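Local coordinates for calcium homeostasis modulator protein 5 (Homo sapiens, PDB 7D60) that assembles as an undecamer into cone-shaped, probably large-pore membrane channels whose gating and ion conductance are likely regulated by membrane lipids, at residues A[23-27]-A[109-114]; A[145-149]-A[162-167]; A[236-240]-A[251-255]; A[91-95]-A[268-272]. The contacts are given in a common frame with arbitrary orientation. Residue numbers count along the deposited sequence, not the author numbering.

Contact 1 (A[23-27]-A[109-114])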
loop_
_atom_site.group_PDB
_atom_site.type_symbol
_atom_site.label_atom_id
_atom_site.label_comp_id
_atom_site.label_asym_id
_atom_site.label_seq_id
_atom_site.Cartn_x
_atom_site.Cartn_y
_atom_site.Cartn_z
ATOM N N MET A 23 12.133 30.985 14.909
ATOM C CA MET A 23 11.494 31.817 15.919
ATOM C C MET A 23 10.417 32.700 15.308
ATOM O O MET A 23 9.411 32.990 15.962
ATOM C CB MET A 23 12.537 32.673 16.629
ATOM C CG MET A 23 12.144 33.085 18.025
ATOM S SD MET A 23 13.571 33.530 19.021
ATOM C CE MET A 23 14.104 35.008 18.177
ATOM N N ALA A 24 10.610 33.137 14.063
ATOM C CA ALA A 24 9.607 33.964 13.405
ATOM C C ALA A 24 8.395 33.151 12.984
ATOM O O ALA A 24 7.277 33.674 12.968
ATOM C CB ALA A 24 10.218 34.667 12.197
ATOM N N LEU A 25 8.591 31.880 12.646
ATOM C CA LEU A 25 7.469 31.036 12.263
ATOM C C LEU A 25 6.646 30.616 13.473
ATOM O O LEU A 25 5.452 30.328 13.338
ATOM C CB LEU A 25 7.983 29.817 11.493
ATOM C CG LEU A 25 7.031 28.877 10.744
ATOM C CD1 LEU A 25 7.721 28.373 9.494
ATOM C CD2 LEU A 25 6.609 27.687 11.594
ATOM N N LEU A 26 7.256 30.576 14.657
ATOM C CA LEU A 26 6.502 30.257 15.861
ATOM C C LEU A 26 5.744 31.469 16.382
ATOM O O LEU A 26 4.680 31.324 16.986
ATOM C CB LEU A 26 7.436 29.715 16.940
ATOM C CG LEU A 26 7.589 28.195 16.980
ATOM C CD1 LEU A 26 8.759 27.806 17.860
ATOM C CD2 LEU A 26 6.309 27.549 17.472
ATOM N N THR A 27 6.283 32.670 16.159
ATOM C CA THR A 27 5.622 33.889 16.612
ATOM C C THR A 27 4.412 34.222 15.749
ATOM O O THR A 27 3.405 34.724 16.260
ATOM C CB THR A 27 6.626 35.039 16.615
ATOM O OG1 THR A 27 7.800 34.635 17.326
ATOM C CG2 THR A 27 6.063 36.252 17.299
ATOM N N VAL A 109 14.816 40.248 21.173
ATOM C CA VAL A 109 14.531 39.928 19.782
ATOM C C VAL A 109 13.146 39.320 19.626
ATOM O O VAL A 109 12.369 39.741 18.772
ATOM C CB VAL A 109 15.631 39.005 19.209
ATOM C CG1 VAL A 109 15.275 38.536 17.820
ATOM C CG2 VAL A 109 16.951 39.736 19.175
ATOM N N ALA A 110 12.812 38.344 20.453
ATOM C CA ALA A 110 11.472 37.762 20.464
ATOM C C ALA A 110 10.365 38.686 20.991
ATOM O O ALA A 110 9.220 38.520 20.558
ATOM C CB ALA A 110 11.480 36.445 21.246
ATOM N N PRO A 111 10.604 39.629 21.926
ATOM C CA PRO A 111 9.576 40.664 22.151
ATOM C C PRO A 111 9.292 41.553 20.951
ATOM O O PRO A 111 8.128 41.876 20.702
ATOM C CB PRO A 111 10.156 41.473 23.313
ATOM C CG PRO A 111 10.873 40.512 24.078
ATOM C CD PRO A 111 11.481 39.547 23.112
ATOM N N VAL A 112 10.317 41.970 20.207
ATOM C CA VAL A 112 10.102 42.854 19.065
ATOM C C VAL A 112 9.445 42.098 17.915
ATOM O O VAL A 112 8.603 42.649 17.200
ATOM C CB VAL A 112 11.439 43.513 18.671
ATOM C CG1 VAL A 112 11.341 44.277 17.371
ATOM C CG2 VAL A 112 11.879 44.456 19.760
ATOM N N MET A 113 9.759 40.814 17.756
ATOM C CA MET A 113 9.087 40.014 16.743
ATOM C C MET A 113 7.638 39.711 17.099
ATOM O O MET A 113 6.858 39.372 16.209
ATOM C CB MET A 113 9.840 38.706 16.513
ATOM C CG MET A 113 11.168 38.879 15.800
ATOM S SD MET A 113 11.765 37.395 14.972
ATOM C CE MET A 113 11.142 36.125 16.059
ATOM N N TRP A 114 7.261 39.814 18.374
ATOM C CA TRP A 114 5.855 39.673 18.733
ATOM C C TRP A 114 5.085 40.943 18.415
ATOM O O TRP A 114 3.980 40.882 17.872
ATOM C CB TRP A 114 5.712 39.322 20.214
ATOM C CG TRP A 114 4.328 39.542 20.740
ATOM C CD1 TRP A 114 3.881 40.606 21.462
ATOM C CD2 TRP A 114 3.207 38.678 20.571
ATOM N NE1 TRP A 114 2.556 40.461 21.747
ATOM C CE2 TRP A 114 2.117 39.282 21.212
ATOM C CE3 TRP A 114 3.021 37.449 19.940
ATOM C CZ2 TRP A 114 0.861 38.701 21.244
ATOM C CZ3 TRP A 114 1.776 36.874 19.972
ATOM C CH2 TRP A 114 0.710 37.498 20.620
#
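Two transmembrane helices of the CALHM bundle, S1 (23-27) and S3 (109-114), cross here at -44° with their short axes 10.1 Å apart, a wide spacing that methionines span. Met113 is the main bump: its CE methyl enters the hollow formed by the Met23-Ala24 backbone, 3.6 Å from Met23 C and 3.6 Å from Ala24 N, and the small Ala24 leaves room for Met113 SD (Ala24 CB to Met113 SD 4.2 Å). Met23 reaches the other way, its CE 3.7 Å from Val109 CG1 and its SD 4.2 Å from Ala110 CB. Phospholipid borders this region: bound PA8 molecules touch Met23, Leu26 and Val109. Trp114 turns its indole to helix 47-68, where its NE1 is hydrogen-bonded to Leu55 O, so S3 links S1 to S2. One turn beyond Met23, Thr27 returns its hydroxyl to its own helix, OG1 donating to Met23 O at 2.7 Å, which leaves CG2 facing S3, 3.4 Å from Met113 O and 3.7 Å from Trp114 CA.

Contact 2 (A[145-149]-A[162-167])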
loop_
_atom_site.group_PDB
_atom_site.type_symbol
_atom_site.label_atom_id
_atom_site.label_comp_id
_atom_site.label_asym_id
_atom_site.label_seq_id
_atom_site.Cartn_x
_atom_site.Cartn_y
_atom_site.Cartn_z
ATOM N N LYS A 145 -16.934 62.499 9.278
ATOM C CA LYS A 145 -17.945 61.587 9.778
ATOM C C LYS A 145 -19.066 62.361 10.459
ATOM O O LYS A 145 -18.904 63.539 10.787
ATOM C CB LYS A 145 -17.307 60.601 10.765
ATOM C CG LYS A 145 -15.941 60.111 10.348
ATOM C CD LYS A 145 -16.010 59.178 9.158
ATOM C CE LYS A 145 -14.612 58.767 8.731
ATOM N NZ LYS A 145 -13.800 59.927 8.275
ATOM N N PRO A 146 -20.231 61.741 10.666
ATOM C CA PRO A 146 -21.285 62.386 11.461
ATOM C C PRO A 146 -20.881 62.582 12.918
ATOM O O PRO A 146 -19.862 62.085 13.398
ATOM C CB PRO A 146 -22.470 61.421 11.343
ATOM C CG PRO A 146 -21.929 60.185 10.707
ATOM C CD PRO A 146 -20.781 60.624 9.879
ATOM N N LYS A 147 -21.735 63.317 13.634
ATOM C CA LYS A 147 -21.401 63.788 14.975
ATOM C C LYS A 147 -21.423 62.684 16.025
ATOM O O LYS A 147 -20.941 62.901 17.140
ATOM C CB LYS A 147 -22.356 64.907 15.390
ATOM C CG LYS A 147 -21.692 66.003 16.198
ATOM C CD LYS A 147 -22.674 66.666 17.147
ATOM C CE LYS A 147 -21.956 67.590 18.115
ATOM N NZ LYS A 147 -22.834 68.022 19.238
ATOM N N GLU A 148 -21.965 61.510 15.703
ATOM C CA GLU A 148 -21.941 60.370 16.608
ATOM C C GLU A 148 -20.679 59.522 16.454
ATOM O O GLU A 148 -20.682 58.347 16.837
ATOM C CB GLU A 148 -23.187 59.508 16.403
ATOM C CG GLU A 148 -23.626 59.380 14.960
ATOM C CD GLU A 148 -24.955 58.667 14.820
ATOM O OE1 GLU A 148 -25.393 58.028 15.799
ATOM O OE2 GLU A 148 -25.565 58.750 13.735
ATOM N N CYS A 149 -19.612 60.086 15.893
ATOM C CA CYS A 149 -18.306 59.444 15.887
ATOM C C CYS A 149 -17.502 59.759 17.136
ATOM O O CYS A 149 -16.626 58.974 17.507
ATOM C CB CYS A 149 -17.511 59.876 14.650
ATOM S SG CYS A 149 -16.103 58.824 14.216
ATOM N N SER A 162 -25.611 52.915 15.415
ATOM C CA SER A 162 -26.602 53.549 14.548
ATOM C C SER A 162 -26.007 54.764 13.835
ATOM O O SER A 162 -26.434 55.901 14.017
ATOM C CB SER A 162 -27.838 53.930 15.354
ATOM O OG SER A 162 -28.927 54.242 14.504
ATOM N N MET A 163 -24.986 54.507 13.023
ATOM C CA MET A 163 -24.418 55.542 12.167
ATOM C C MET A 163 -24.128 54.988 10.774
ATOM O O MET A 163 -23.027 55.144 10.244
ATOM C CB MET A 163 -23.178 56.190 12.786
ATOM C CG MET A 163 -22.127 55.247 13.330
ATOM S SD MET A 163 -20.791 56.128 14.159
ATOM C CE MET A 163 -20.420 57.388 12.949
ATOM N N LEU A 164 -25.136 54.321 10.169
ATOM C CA LEU A 164 -25.180 54.001 8.739
ATOM C C LEU A 164 -24.054 53.078 8.282
ATOM O O LEU A 164 -23.027 53.565 7.796
ATOM C CB LEU A 164 -25.180 55.281 7.897
ATOM C CG LEU A 164 -25.785 55.162 6.501
ATOM C CD1 LEU A 164 -27.196 54.613 6.579
ATOM C CD2 LEU A 164 -25.775 56.510 5.807
ATOM N N PRO A 165 -24.210 51.742 8.439
ATOM C CA PRO A 165 -23.079 50.788 8.402
ATOM C C PRO A 165 -22.120 50.779 7.210
ATOM O O PRO A 165 -21.168 49.996 7.216
ATOM C CB PRO A 165 -23.789 49.432 8.481
ATOM C CG PRO A 165 -25.082 49.717 9.139
ATOM C CD PRO A 165 -25.495 51.061 8.654
ATOM N N THR A 166 -22.341 51.597 6.182
ATOM C CA THR A 166 -21.255 51.879 5.255
ATOM C C THR A 166 -20.242 52.851 5.844
ATOM O O THR A 166 -19.126 52.946 5.326
ATOM C CB THR A 166 -21.795 52.437 3.937
ATOM O OG1 THR A 166 -22.329 53.748 4.151
ATOM C CG2 THR A 166 -22.880 51.528 3.381
ATOM N N VAL A 167 -20.606 53.575 6.902
ATOM C CA VAL A 167 -19.647 54.411 7.614
ATOM C C VAL A 167 -18.888 53.596 8.661
ATOM O O VAL A 167 -17.716 53.870 8.933
ATOM C CB VAL A 167 -20.372 55.617 8.239
ATOM C CG1 VAL A 167 -19.398 56.623 8.827
ATOM C CG2 VAL A 167 -21.231 56.300 7.200
#
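This is a loop-to-loop contact, mainly apolar, in the extracellular region between helix 138-141 and helix 168-203. Met163 has the most surface covered, 83 Å², and its side chain points toward the bend at 146-149, a bend closed by the Cys149 N to Pro146 O hydrogen bond of 3.2 Å. The CE methyl of Met163 curls in 3.9 Å from Pro146 CG and 4.2 Å from Cys149 CB, while Met163 SD lies 3.5 Å from Glu148 O. Val167 continues the apolar patch: its CG1 is 4.3 Å from Lys145 CD and 4.4 Å from Pro146 CD. A type I beta turn from Leu164 to Val167, with Val167 N bonded to Leu164 O at 2.6 Å, carries the chain outward between the two touching residues and back. Cys149 is disulfide-bonded to Cys142, which restrains the 145-149 side alone, and Met163 also touches Asn168 at the start of the long helix. Glu148 OE1 and OE2 each lie 3.0 Å from Ser162 O; all three are acceptors, so this approach contributes no hydrogen bond. The chemistry therefore implies that the polar rim adds no bond and that cohesion between the loops rests on the apolar contacts.

Contact 3 (A[236-240]-A[251-255])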
loop_
_atom_site.group_PDB
_atom_site.type_symbol
_atom_site.label_atom_id
_atom_site.label_comp_id
_atom_site.label_asym_id
_atom_site.label_seq_id
_atom_site.Cartn_x
_atom_site.Cartn_y
_atom_site.Cartn_z
ATOM N N LYS A 236 35.556 8.353 38.692
ATOM C CA LYS A 236 36.616 7.865 39.553
ATOM C C LYS A 236 36.407 8.246 41.007
ATOM O O LYS A 236 36.919 7.555 41.889
ATOM C CB LYS A 236 37.966 8.397 39.080
ATOM C CG LYS A 236 38.519 7.682 37.868
ATOM C CD LYS A 236 39.517 8.547 37.129
ATOM C CE LYS A 236 40.666 8.954 38.028
ATOM N NZ LYS A 236 41.437 10.089 37.456
ATOM N N LEU A 237 35.680 9.322 41.276
ATOM C CA LEU A 237 35.410 9.732 42.645
ATOM C C LEU A 237 34.246 8.961 43.251
ATOM O O LEU A 237 34.269 8.648 44.442
ATOM C CB LEU A 237 35.130 11.234 42.697
ATOM C CG LEU A 237 34.916 11.872 44.066
ATOM C CD1 LEU A 237 36.081 11.570 44.976
ATOM C CD2 LEU A 237 34.718 13.359 43.931
ATOM N N SER A 238 33.231 8.635 42.454
ATOM C CA SER A 238 32.105 7.880 42.983
ATOM C C SER A 238 32.442 6.407 43.162
ATOM O O SER A 238 31.856 5.747 44.022
ATOM C CB SER A 238 30.890 8.040 42.074
ATOM O OG SER A 238 30.971 7.178 40.963
ATOM N N GLU A 239 33.377 5.875 42.373
ATOM C CA GLU A 239 33.847 4.511 42.593
ATOM C C GLU A 239 34.681 4.413 43.861
ATOM O O GLU A 239 34.665 3.382 44.538
ATOM C CB GLU A 239 34.671 4.038 41.402
ATOM C CG GLU A 239 33.875 3.364 40.317
ATOM C CD GLU A 239 34.594 3.371 38.986
ATOM O OE1 GLU A 239 35.833 3.525 38.981
ATOM O OE2 GLU A 239 33.922 3.226 37.944
ATOM N N ARG A 240 35.428 5.464 44.183
ATOM C CA ARG A 240 36.257 5.452 45.380
ATOM C C ARG A 240 35.411 5.540 46.639
ATOM O O ARG A 240 35.694 4.861 47.630
ATOM C CB ARG A 240 37.252 6.605 45.328
ATOM C CG ARG A 240 38.233 6.646 46.468
ATOM C CD ARG A 240 38.875 8.005 46.563
ATOM N NE ARG A 240 38.080 8.920 47.369
ATOM C CZ ARG A 240 38.545 9.577 48.423
ATOM N NH1 ARG A 240 39.804 9.432 48.789
ATOM N NH2 ARG A 240 37.754 10.385 49.104
ATOM N N PRO A 251 40.331 5.542 52.691
ATOM C CA PRO A 251 40.549 5.786 51.266
ATOM C C PRO A 251 41.910 6.382 50.941
ATOM O O PRO A 251 42.538 7.073 51.745
ATOM C CB PRO A 251 39.433 6.780 50.927
ATOM C CG PRO A 251 39.235 7.547 52.191
ATOM C CD PRO A 251 39.672 6.684 53.346
ATOM N N ASP A 252 42.359 6.095 49.724
ATOM C CA ASP A 252 43.530 6.760 49.183
ATOM C C ASP A 252 43.164 8.189 48.779
ATOM O O ASP A 252 42.037 8.444 48.348
ATOM C CB ASP A 252 44.062 5.987 47.981
ATOM C CG ASP A 252 44.856 4.760 48.386
ATOM O OD1 ASP A 252 45.544 4.817 49.427
ATOM O OD2 ASP A 252 44.791 3.740 47.670
ATOM N N PRO A 253 44.089 9.140 48.927
ATOM C CA PRO A 253 43.747 10.546 48.668
ATOM C C PRO A 253 43.496 10.833 47.196
ATOM O O PRO A 253 44.128 10.263 46.304
ATOM C CB PRO A 253 44.975 11.311 49.178
ATOM C CG PRO A 253 46.075 10.317 49.168
ATOM C CD PRO A 253 45.443 9.004 49.488
ATOM N N PHE A 254 42.542 11.724 46.960
ATOM C CA PHE A 254 42.072 12.070 45.618
ATOM C C PHE A 254 42.432 13.517 45.332
ATOM O O PHE A 254 41.818 14.427 45.918
ATOM C CB PHE A 254 40.562 11.861 45.517
ATOM C CG PHE A 254 40.060 11.688 44.120
ATOM C CD1 PHE A 254 40.183 10.474 43.472
ATOM C CD2 PHE A 254 39.440 12.733 43.461
ATOM C CE1 PHE A 254 39.711 10.309 42.188
ATOM C CE2 PHE A 254 38.967 12.574 42.176
ATOM C CZ PHE A 254 39.104 11.362 41.540
ATOM N N PRO A 255 43.406 13.793 44.465
ATOM C CA PRO A 255 43.833 15.182 44.248
ATOM C C PRO A 255 42.855 15.949 43.365
ATOM O O PRO A 255 42.537 15.532 42.249
ATOM C CB PRO A 255 45.201 15.034 43.574
ATOM C CG PRO A 255 45.179 13.688 42.953
ATOM C CD PRO A 255 44.253 12.825 43.749
#
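Phe254 lays its ring beside the helix, with one face over Leu237: the CD1 methyl of Leu237 stands 4.1 Å from the ring centroid of Phe254 and 20° off the ring normal, a CH-pi contact. The motif is an extended, proline-rich segment folding back along the helix it has just left, since residues 251-255 follow helix 209-246 in the cytoplasmic region and return past its 236-240 turn. The nearest CA pairs confirm the reversal, Arg240 with Pro251 at 7.3 Å and Leu237 with Phe254 at 7.7 Å, so the later residue of the helix meets the earlier one of the loop. Phe254 loses 109 Å² to the contact, the largest share, and its CZ also lies 4.0 Å from Lys236 CB. Arg240, with 94 Å² covered, threads between the residues of the returning chain. Pro251 CB lies over one face of its guanidinium, 3.4 Å from Arg240 NH1, and Phe254 CB over the opposite face, 4.1 Å from the same nitrogen. The other terminal nitrogen, NH2 of Arg240, forms a salt bridge with Asp286 of a neighbouring subunit, whose Val285 packs on Pro251. Within the chain, the guanidinium is held at its edge by a very short hydrogen bond, Arg240 NH1 to Asp252 O, 2.5 Å with an N-H...O angle of 134°.

Contact 4 (A[91-95]-A[268-272])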
loop_
_atom_site.group_PDB
_atom_site.type_symbol
_atom_site.label_atom_id
_atom_site.label_comp_id
_atom_site.label_asym_id
_atom_site.label_seq_id
_atom_site.Cartn_x
_atom_site.Cartn_y
_atom_site.Cartn_z
ATOM N N GLY A 91 41.143 46.744 36.359
ATOM C CA GLY A 91 41.599 47.306 35.098
ATOM C C GLY A 91 40.450 47.682 34.180
ATOM O O GLY A 91 40.425 48.777 33.614
ATOM N N HIS A 92 39.485 46.781 34.025
ATOM C CA HIS A 92 38.336 46.990 33.148
ATOM C C HIS A 92 37.090 47.029 34.025
ATOM O O HIS A 92 36.396 46.023 34.180
ATOM C CB HIS A 92 38.242 45.886 32.095
ATOM C CG HIS A 92 39.553 45.538 31.463
ATOM N ND1 HIS A 92 40.464 44.692 32.057
ATOM C CD2 HIS A 92 40.107 45.921 30.289
ATOM C CE1 HIS A 92 41.523 44.571 31.279
ATOM N NE2 HIS A 92 41.332 45.307 30.198
ATOM N N SER A 93 36.789 48.202 34.577
ATOM C CA SER A 93 35.633 48.335 35.453
ATOM C C SER A 93 34.327 48.494 34.689
ATOM O O SER A 93 33.260 48.452 35.307
ATOM C CB SER A 93 35.822 49.525 36.396
ATOM O OG SER A 93 34.804 49.558 37.380
ATOM N N CYS A 94 34.384 48.673 33.371
ATOM C CA CYS A 94 33.199 48.891 32.556
ATOM C C CYS A 94 32.909 47.721 31.626
ATOM O O CYS A 94 32.054 47.842 30.744
ATOM C CB CYS A 94 33.352 50.184 31.751
ATOM S SG CYS A 94 31.800 51.021 31.323
ATOM N N ARG A 95 33.601 46.594 31.790
ATOM C CA ARG A 95 33.277 45.412 31.002
ATOM C C ARG A 95 32.022 44.712 31.513
ATOM O O ARG A 95 31.335 44.043 30.733
ATOM C CB ARG A 95 34.472 44.448 30.980
ATOM C CG ARG A 95 34.288 43.279 30.025
ATOM C CD ARG A 95 35.514 42.466 29.724
ATOM N NE ARG A 95 35.122 41.166 29.183
ATOM C CZ ARG A 95 34.733 40.943 27.930
ATOM N NH1 ARG A 95 34.687 41.928 27.040
ATOM N NH2 ARG A 95 34.393 39.718 27.560
ATOM N N LEU A 268 35.932 36.797 34.520
ATOM C CA LEU A 268 35.480 37.326 33.243
ATOM C C LEU A 268 36.687 37.637 32.368
ATOM O O LEU A 268 37.647 38.262 32.826
ATOM C CB LEU A 268 34.636 38.578 33.470
ATOM C CG LEU A 268 33.635 38.961 32.389
ATOM C CD1 LEU A 268 32.612 37.856 32.216
ATOM C CD2 LEU A 268 32.960 40.260 32.770
ATOM N N HIS A 269 36.635 37.207 31.111
ATOM C CA HIS A 269 37.796 37.219 30.231
ATOM C C HIS A 269 37.787 38.439 29.321
ATOM O O HIS A 269 36.807 38.685 28.613
ATOM C CB HIS A 269 37.839 35.946 29.389
ATOM C CG HIS A 269 38.972 35.909 28.413
ATOM N ND1 HIS A 269 40.254 36.279 28.748
ATOM C CD2 HIS A 269 39.013 35.551 27.110
ATOM C CE1 HIS A 269 41.038 36.150 27.695
ATOM N NE2 HIS A 269 40.309 35.707 26.687
ATOM N N SER A 270 38.890 39.183 29.325
ATOM C CA SER A 270 39.108 40.296 28.410
ATOM C C SER A 270 40.437 40.093 27.700
ATOM O O SER A 270 41.447 39.810 28.348
ATOM C CB SER A 270 39.111 41.630 29.151
ATOM O OG SER A 270 40.174 41.681 30.082
ATOM N N PHE A 271 40.437 40.252 26.379
ATOM C CA PHE A 271 41.630 39.977 25.590
ATOM C C PHE A 271 42.687 41.057 25.782
ATOM O O PHE A 271 42.377 42.244 25.889
ATOM C CB PHE A 271 41.272 39.864 24.107
ATOM C CG PHE A 271 42.358 39.256 23.265
ATOM C CD1 PHE A 271 42.447 37.884 23.115
ATOM C CD2 PHE A 271 43.288 40.056 22.614
ATOM C CE1 PHE A 271 43.444 37.321 22.345
ATOM C CE2 PHE A 271 44.290 39.498 21.845
ATOM C CZ PHE A 271 44.364 38.129 21.710
ATOM N N HIS A 272 43.948 40.629 25.818
ATOM C CA HIS A 272 45.099 41.519 25.792
ATOM C C HIS A 272 46.034 41.060 24.685
ATOM O O HIS A 272 46.360 39.874 24.599
ATOM C CB HIS A 272 45.834 41.531 27.130
ATOM C CG HIS A 272 45.097 42.254 28.212
ATOM N ND1 HIS A 272 44.737 41.652 29.398
ATOM C CD2 HIS A 272 44.649 43.528 28.285
ATOM C CE1 HIS A 272 44.098 42.525 30.155
ATOM N NE2 HIS A 272 44.033 43.672 29.504
#
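Arg95, His92 and Ser270 carry most of this surface contact, with 84, 52 and 46 Å² covered. Arg95 extends its side chain, chi1 to chi3 all t, across the backbone of 268-270. Its CD lies 3.7 Å from Ser270 CB and its NE 4.2 Å from Leu268 CG, while one face of the guanidinium lies over Ser270 CA and the carbonyl of His269. That carbonyl is close, Arg95 NH2 to His269 O being 2.8 Å, but the angle is poor and the pair does not qualify as a hydrogen bond; the approach is over the face, where no N-H points. His92 meets the same strand-like run farther along. The hydroxyl of Ser270 sits over one face of its imidazole, OG to CE1 of His92 3.4 Å, and the ring of His272 comes in rim to rim, centroids 5.0 Å apart and planes at 39°, with His92 CE1 3.2 Å from His272 NE2. On the reverse side of 268-272, Phe271 points away and its ring meets Trp215 of helix 209-246. The arrangement joins two cytoplasmic loops: the one leading into S3, where Arg95 lies about 6 Å from the lipid-binding Gln102 (side chain to side chain), and the extended C-terminal segment between helices 259-264 and 280-287.

How the contacts relate
Contacts 2 and 3 mark two far ends of an elongated chain, their centres 85 Å apart on opposite sides of its middle. Contact 1 lies only 9 Å from the chain centre, in the transmembrane bundle, with contact 2 about 38 Å from it on the extracellular side and contact 4 about 33 Å from it on the cytoplasmic side, centre to centre. Contacts 2 and 3 are local closures in series along the chain, and both are nested within the loop closed by contact 4. Contacts 1 and 4 cross in sequence, so their segments alternate along the chain: S1, the loop before S3, S3, then the C-terminal segment. No two contacts touch.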